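Local coordinates for protein tripeptidase (Staphylococcus aureus subsp. aureus, PDB 3RZA) that probably cleaves short peptides as a metal-dependent peptidase of the M20/M25/M40 family, with zinc and calcium ions bound in the crystal, at residues Val282-Met285 with Thr286-Glu290; Arg234-Leu237 with Gly238-Glu242. All blocks are in the same frame, centred on the assembly; numbering follows the deposited sequence.

Contact 1: residues Val282-Met285 with Thr286-Glu290; sequences VKHM and TDVFE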
loop_
_atom_site.group_PDB
_atom_site.type_symbol
_atom_site.label_atom_id
_atom_site.label_comp_id
_atom_site.label_asym_id
_atom_site.label_seq_id
_atom_site.Cartn_x
_atom_site.Cartn_y
_atom_site.Cartn_z
ATOM N N VAL A 282 22.327 -5.395 -8.790
ATOM C CA VAL A 282 21.929 -4.407 -7.771
ATOM C C VAL A 282 22.380 -2.977 -8.151
ATOM O O VAL A 282 21.640 -2.007 -7.932
ATOM C CB VAL A 282 22.430 -4.820 -6.362
ATOM C CG1 VAL A 282 22.253 -3.683 -5.359
ATOM C CG2 VAL A 282 21.677 -6.075 -5.907
ATOM N N LYS A 283 23.553 -2.856 -8.769
ATOM C CA LYS A 283 23.982 -1.567 -9.320
ATOM C C LYS A 283 23.033 -1.130 -10.432
ATOM O O LYS A 283 22.624 0.041 -10.480
ATOM C CB LYS A 283 25.422 -1.628 -9.856
ATOM C CG LYS A 283 26.025 -0.240 -10.226
ATOM C CD LYS A 283 27.249 -0.381 -11.154
ATOM C CE LYS A 283 27.959 0.961 -11.464
ATOM N NZ LYS A 283 27.143 2.166 -11.251
ATOM N N HIS A 284 22.713 -2.060 -11.334
ATOM C CA HIS A 284 21.748 -1.806 -12.420
ATOM C C HIS A 284 20.391 -1.270 -11.920
ATOM O O HIS A 284 19.898 -0.268 -12.452
ATOM C CB HIS A 284 21.552 -3.073 -13.269
ATOM C CG HIS A 284 20.386 -3.008 -14.192
ATOM N ND1 HIS A 284 20.355 -2.167 -15.277
ATOM C CD2 HIS A 284 19.214 -3.689 -14.207
ATOM C CE1 HIS A 284 19.213 -2.324 -15.925
ATOM N NE2 HIS A 284 18.502 -3.241 -15.298
HETATM N N MSE A 285 19.838 -1.918 -10.885
HETATM C CA MSE A 285 18.535 -1.531 -10.294
HETATM C C MSE A 285 18.633 -0.145 -9.619
HETATM O O MSE A 285 17.822 0.733 -9.870
HETATM C CB MSE A 285 18.077 -2.571 -9.270
HETATM C CG MSE A 285 17.744 -3.936 -9.859
HETATM SE SE MSE A 285 17.618 -5.350 -8.515
HETATM C CE MSE A 285 15.811 -4.998 -8.000
ATOM N N THR A 286 19.658 0.035 -8.799
ATOM C CA THR A 286 20.000 1.341 -8.204
ATOM C C THR A 286 20.110 2.453 -9.253
ATOM O O THR A 286 19.392 3.472 -9.172
ATOM C CB THR A 286 21.333 1.233 -7.438
ATOM O OG1 THR A 286 21.213 0.204 -6.454
ATOM C CG2 THR A 286 21.745 2.586 -6.789
ATOM N N ASP A 287 20.944 2.236 -10.258
ATOM C CA ASP A 287 21.132 3.241 -11.330
ATOM C C ASP A 287 19.855 3.575 -12.091
ATOM O O ASP A 287 19.609 4.752 -12.372
ATOM C CB ASP A 287 22.220 2.814 -12.332
ATOM C CG ASP A 287 23.639 2.843 -11.735
ATOM O OD1 ASP A 287 23.863 3.482 -10.688
ATOM O OD2 ASP A 287 24.540 2.224 -12.327
ATOM N N VAL A 288 19.032 2.561 -12.379
ATOM C CA VAL A 288 17.775 2.785 -13.100
ATOM C C VAL A 288 16.760 3.591 -12.265
ATOM O O VAL A 288 16.155 4.533 -12.781
ATOM C CB VAL A 288 17.166 1.460 -13.650
ATOM C CG1 VAL A 288 15.766 1.680 -14.132
ATOM C CG2 VAL A 288 18.041 0.937 -14.816
ATOM N N PHE A 289 16.624 3.268 -10.979
ATOM C CA PHE A 289 15.798 4.084 -10.065
ATOM C C PHE A 289 16.252 5.549 -9.987
ATOM O O PHE A 289 15.446 6.455 -10.177
ATOM C CB PHE A 289 15.791 3.492 -8.631
ATOM C CG PHE A 289 14.879 2.307 -8.449
ATOM C CD1 PHE A 289 13.541 2.361 -8.840
ATOM C CD2 PHE A 289 15.353 1.139 -7.853
ATOM C CE1 PHE A 289 12.689 1.281 -8.657
ATOM C CE2 PHE A 289 14.502 0.051 -7.649
ATOM C CZ PHE A 289 13.154 0.126 -8.067
ATOM N N GLU A 290 17.546 5.754 -9.741
ATOM C CA GLU A 290 18.118 7.083 -9.566
ATOM C C GLU A 290 18.023 7.946 -10.832
ATOM O O GLU A 290 17.490 9.073 -10.777
ATOM C CB GLU A 290 19.560 6.978 -9.077
ATOM C CG GLU A 290 19.646 6.438 -7.615
ATOM C CD GLU A 290 21.088 6.291 -7.085
ATOM O OE1 GLU A 290 22.029 6.231 -7.910
ATOM O OE2 GLU A 290 21.275 6.208 -5.837
#

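Contact 2: residues Arg234-Leu237 with Gly238-Glu242; sequences RMKL and GQVDE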
loop_
_atom_site.group_PDB
_atom_site.type_symbol
_atom_site.label_atom_id
_atom_site.label_comp_id
_atom_site.label_asym_id
_atom_site.label_seq_id
_atom_site.Cartn_x
_atom_site.Cartn_y
_atom_site.Cartn_z
ATOM N N ARG A 234 11.911 -0.289 -17.160
ATOM C CA ARG A 234 13.273 -0.199 -17.724
ATOM C C ARG A 234 14.243 -1.290 -17.229
ATOM O O ARG A 234 15.292 -1.452 -17.802
ATOM C CB ARG A 234 13.892 1.168 -17.413
ATOM C CG ARG A 234 13.132 2.337 -17.965
ATOM C CD ARG A 234 13.781 3.630 -17.539
ATOM N NE ARG A 234 13.021 4.798 -17.992
ATOM C CZ ARG A 234 13.498 6.049 -18.100
ATOM N NH1 ARG A 234 14.744 6.359 -17.737
ATOM N NH2 ARG A 234 12.701 7.016 -18.556
HETATM N N MSE A 235 13.863 -2.032 -16.181
HETATM C CA MSE A 235 14.770 -2.796 -15.329
HETATM C C MSE A 235 14.780 -4.220 -15.810
HETATM O O MSE A 235 13.759 -4.701 -16.270
HETATM C CB MSE A 235 14.220 -2.745 -13.880
HETATM C CG MSE A 235 15.209 -2.957 -12.826
HETATM SE SE MSE A 235 14.510 -2.420 -11.121
HETATM C CE MSE A 235 14.824 -0.466 -11.259
ATOM N N LYS A 236 15.924 -4.891 -15.714
ATOM C CA LYS A 236 16.014 -6.350 -15.869
ATOM C C LYS A 236 15.508 -6.970 -14.568
ATOM O O LYS A 236 15.975 -6.615 -13.470
ATOM C CB LYS A 236 17.452 -6.797 -16.130
ATOM C CG LYS A 236 18.105 -6.214 -17.413
ATOM C CD LYS A 236 19.427 -6.972 -17.797
ATOM C CE LYS A 236 20.672 -6.052 -18.147
ATOM N NZ LYS A 236 21.769 -6.083 -17.059
ATOM N N LEU A 237 14.510 -7.832 -14.682
ATOM C CA LEU A 237 13.817 -8.408 -13.528
ATOM C C LEU A 237 13.393 -9.816 -13.885
ATOM O O LEU A 237 13.436 -10.196 -15.049
ATOM C CB LEU A 237 12.574 -7.575 -13.194
ATOM C CG LEU A 237 12.762 -6.217 -12.546
ATOM C CD1 LEU A 237 11.436 -5.465 -12.481
ATOM C CD2 LEU A 237 13.350 -6.343 -11.167
ATOM N N GLY A 238 12.962 -10.579 -12.880
ATOM C CA GLY A 238 12.553 -11.968 -13.069
ATOM C C GLY A 238 13.802 -12.812 -13.227
ATOM O O GLY A 238 14.749 -12.649 -12.465
ATOM N N GLN A 239 13.816 -13.695 -14.225
ATOM C CA GLN A 239 14.995 -14.537 -14.485
ATOM C C GLN A 239 15.954 -13.705 -15.308
ATOM O O GLN A 239 15.896 -13.715 -16.532
ATOM C CB GLN A 239 14.601 -15.841 -15.189
ATOM C CG GLN A 239 15.713 -16.932 -15.205
ATOM C CD GLN A 239 15.982 -17.548 -13.820
ATOM O OE1 GLN A 239 15.047 -17.894 -13.080
ATOM N NE2 GLN A 239 17.257 -17.683 -13.470
ATOM N N VAL A 240 16.801 -12.943 -14.617
ATOM C CA VAL A 240 17.733 -12.015 -15.270
ATOM C C VAL A 240 18.722 -12.761 -16.196
ATOM O O VAL A 240 18.945 -12.358 -17.332
ATOM C CB VAL A 240 18.497 -11.148 -14.219
ATOM C CG1 VAL A 240 19.607 -10.308 -14.891
ATOM C CG2 VAL A 240 17.509 -10.257 -13.442
ATOM N N ASP A 241 19.295 -13.846 -15.693
ATOM C CA ASP A 241 20.027 -14.810 -16.531
ATOM C C ASP A 241 19.905 -16.184 -15.898
ATOM O O ASP A 241 19.130 -16.345 -14.932
ATOM C CB ASP A 241 21.505 -14.356 -16.789
ATOM C CG ASP A 241 22.389 -14.279 -15.507
ATOM O OD1 ASP A 241 22.279 -15.088 -14.538
ATOM O OD2 ASP A 241 23.284 -13.407 -15.512
ATOM N N GLU A 242 20.658 -17.164 -16.417
ATOM C CA GLU A 242 20.599 -18.555 -15.937
ATOM C C GLU A 242 20.812 -18.726 -14.417
ATOM O O GLU A 242 20.205 -19.611 -13.816
ATOM C CB GLU A 242 21.608 -19.435 -16.717
#

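Contact 1: residues Val282-Met285 with Thr286-Glu290
Lys283 and Asp287 form an i to i+4 salt bridge on helix 275-295, one of the helices packed on the sheet of the smaller lobe, away from the metal ions. The lysine CB points away from the next turn, and the chain comes back at its end. CG lies 3.6 Å from Asp287 OD2. CD and CE run past the same oxygen. NZ then closes on OD2 of Asp287 at 2.8 Å, using the syn lone pair, on the OD1 side. The chain is extended up to its last torsion. There a bend (chi4 -21°) turns NZ back to the carboxylate. The short ion pair probably favours the charged forms of both groups.

On another side of the helix, Val282 O takes two bonds from Thr286. The backbone N of Thr286 gives one at 3.0 Å and its OG1 gives the other at 2.7 Å. The two donors reach the oxygen from opposite faces of the carbonyl plane. The hydroxyl can do this because it sits beside its own backbone N (chi1 -57°).

Val282, Met285, Thr286 and Phe289 face the sheet, where they touch strand 194-209. Met285 and Phe289 also touch Met235, in the loop after helix 224-234. His284 and Val288 run alongside each other in the same direction. The ring NE2 of His284 makes a probable hydrogen bond with Lys236 N. Val288 CG2 meets the imidazole obliquely, 3.6 Å from His284 CE1, the carbon next to NE2.

Contact 2: residues Arg234-Leu237 with Gly238-Glu242
Lys236 and Val240 meet where the chain bends between helix 224-234 and strand 244-253. The contact is loose. CG2 of Val240 stands 4.0 Å from Lys236 O, and its CG1 is 4.3 Å from Lys236 CB. With chi1 at 173°, Val240 CG1 is trans to the backbone N and CG2 lies beside that N. This rotation turns CG2 to the Lys236 carbonyl and CG1 toward the lysine side chain. Lys236 CB and CD both lie loosely against Val240 CG1, and the chain leads away from it at CE and NZ. Lys236 O is hydrogen-bonded to Gln281 NE2, on helix 275-295, and Val240 also packs on Gln281.

The corner itself is an inverse gamma turn centred on Gln239. It is followed by a classic beta bulge, in which Val240 and Asp241 both face Thr244. Gly238, just before the turn, has a positive phi and pairs through its backbone with Ala246. Leu237 holds its CG beside its own backbone N (chi1 -73°). Its side chain packs on Ala246 and Ile248 of strand 244-253 and on Asn226 of the second subunit.

Gln239 points away from residues 234-237, and its chain folds at chi2 (70°) toward the following residues. Its amide nitrogen NE2 donates to Asp241 O at 2.7 Å in a nearly straight bond. The acceptor lies close to the amide plane of Gln239.

Overall arrangement
From the N terminus, contact 2 comes first. It lies at the end of helix 224-234 and forms the bend into strand 244-253. The chain then passes through strands 244-253 and 263-272 and enters helix 275-295, where contact 1 lies. The two are in series, neither nested nor crossed, and each is local. The centres of contact 1 and contact 2 are about 13 Å apart. They touch in space, where the loop after helix 224-234 meets one side of helix 275-295 by packing and by a polar link. The loop at 234-237 is thus tied to helix 275-295, while residues 237 and 239 also touch the second subunit.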